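PDB 2FZF: hypothetical protein from Pyrococcus furiosus, which is of unknown function but belongs to the rubrerythrin family of the ferritin-like clan, whose members are typically helical-bundle proteins that bind a di-iron centre. Local coordinates for residues K40-K45 with Q94-E99. Residues are numbered along the deposited sequence; the frame is centred on the assembly and turned at random.
Sequences KSLAEK and QPVARE
The long connection between helices 63-76 and 103-129 of this ferritin-like bundle runs past the C-terminal end of helix 21-44, where S41 and K45, one helical turn apart, face V96 and A97. The backbones come nearest at S41 and V96, with CA atoms 5.1 Å apart. Here S41 CB lies against the backbone of V96 and 3.8 Å from V96 CB, while the S41 hydroxyl hydrogen-bonds to the carbonyl of E37 in its own helix and also lies against P95 CB. V96 is the one buried residue among 94-99. Its CG2, anti to the carbonyl carbon, reaches L42 CG at 4.5 Å, and its side chain also meets F38 and L109. L42 in turn packs on L109 and I110 of helix 103-129 and on I55. K45, the first residue beyond the helix, reaches its extended chain across to the loop until a bend at chi4 (-67°) turns the ammonium onto A97 O. This NZ–O hydrogen bond measures 2.8 Å, with the donor 61° out of the carbonyl plane and a C=O···N angle of 114°. The contact thus joins a helix C-terminus to the long crossover between the two helical pairs, as in the four-helix bundle of ferritin-like proteins.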
# COMPACT_ATOMS: atom_id res chain seq x y z
N LYS A 40 1.92 15.70 6.64
CA LYS A 40 0.95 16.69 7.11
C LYS A 40 1.05 17.98 6.31
O LYS A 40 0.04 18.61 6.04
CB LYS A 40 1.18 16.99 8.59
CG LYS A 40 0.21 16.28 9.52
CD LYS A 40 -1.22 16.75 9.29
CE LYS A 40 -1.38 18.25 9.55
NZ LYS A 40 -2.80 18.73 9.35
N SER A 41 2.27 18.35 5.94
CA SER A 41 2.49 19.58 5.18
C SER A 41 2.27 19.37 3.71
O SER A 41 1.88 20.29 2.99
CB SER A 41 3.91 20.07 5.38
OG SER A 41 4.23 20.08 6.75
N LEU A 42 2.55 18.16 3.26
CA LEU A 42 2.38 17.82 1.87
C LEU A 42 0.89 17.93 1.56
O LEU A 42 0.49 18.68 0.68
CB LEU A 42 2.86 16.38 1.61
CG LEU A 42 3.78 16.00 0.44
CD1 LEU A 42 3.48 14.55 0.07
CD2 LEU A 42 3.58 16.91 -0.78
N ALA A 43 0.08 17.18 2.30
CA ALA A 43 -1.36 17.22 2.06
C ALA A 43 -1.86 18.65 2.13
O ALA A 43 -2.59 19.11 1.26
CB ALA A 43 -2.09 16.35 3.07
N GLU A 44 -1.44 19.33 3.19
CA GLU A 44 -1.80 20.72 3.46
C GLU A 44 -1.68 21.57 2.20
O GLU A 44 -2.50 22.46 1.94
CB GLU A 44 -0.87 21.29 4.54
CG GLU A 44 -1.57 21.89 5.74
CD GLU A 44 -1.80 20.90 6.86
OE1 GLU A 44 -2.45 19.85 6.62
OE2 GLU A 44 -1.33 21.17 7.99
N LYS A 45 -0.65 21.29 1.43
CA LYS A 45 -0.39 22.02 0.21
C LYS A 45 -0.55 21.07 -0.96
O LYS A 45 0.35 20.29 -1.24
CB LYS A 45 1.05 22.56 0.27
CG LYS A 45 1.37 23.29 1.58
CD LYS A 45 2.84 23.66 1.66
CE LYS A 45 3.17 24.44 2.93
NZ LYS A 45 2.57 25.80 2.97
N GLN A 94 11.97 16.76 5.25
CA GLN A 94 11.74 17.99 6.00
C GLN A 94 10.30 18.43 5.73
O GLN A 94 9.75 18.13 4.67
CB GLN A 94 12.72 19.08 5.55
CG GLN A 94 13.84 19.39 6.55
CD GLN A 94 14.59 18.15 7.02
OE1 GLN A 94 15.06 17.35 6.21
NE2 GLN A 94 14.73 18.01 8.34
N PRO A 95 9.66 19.11 6.70
CA PRO A 95 8.27 19.56 6.51
C PRO A 95 8.15 20.57 5.36
O PRO A 95 8.98 21.47 5.22
CB PRO A 95 7.90 20.15 7.87
CG PRO A 95 9.23 20.55 8.45
CD PRO A 95 10.15 19.45 8.05
N VAL A 96 7.12 20.40 4.53
CA VAL A 96 6.92 21.29 3.38
C VAL A 96 6.20 22.56 3.81
O VAL A 96 5.03 22.53 4.19
CB VAL A 96 6.09 20.62 2.28
CG1 VAL A 96 6.31 21.34 0.95
CG2 VAL A 96 6.45 19.15 2.18
N ALA A 97 6.90 23.69 3.73
CA ALA A 97 6.33 24.97 4.13
C ALA A 97 6.04 25.90 2.94
O ALA A 97 5.17 26.77 3.04
CB ALA A 97 7.23 25.65 5.14
N ARG A 98 6.77 25.72 1.84
CA ARG A 98 6.61 26.54 0.64
C ARG A 98 5.34 26.21 -0.16
O ARG A 98 4.66 25.22 0.11
CB ARG A 98 7.83 26.38 -0.29
CG ARG A 98 8.17 24.94 -0.68
CD ARG A 98 9.39 24.93 -1.62
NE ARG A 98 10.19 23.70 -1.55
CZ ARG A 98 10.08 22.65 -2.37
NH1 ARG A 98 10.87 21.60 -2.20
NH2 ARG A 98 9.19 22.66 -3.36
N GLU A 99 5.02 27.04 -1.14
CA GLU A 99 3.84 26.81 -1.95
C GLU A 99 4.23 26.08 -3.24
O GLU A 99 5.20 26.43 -3.90
CB GLU A 99 3.15 28.14 -2.27
CG GLU A 99 2.87 29.00 -1.02
CD GLU A 99 2.11 30.29 -1.32
OE1 GLU A 99 2.54 31.04 -2.22
OE2 GLU A 99 1.09 30.55 -0.63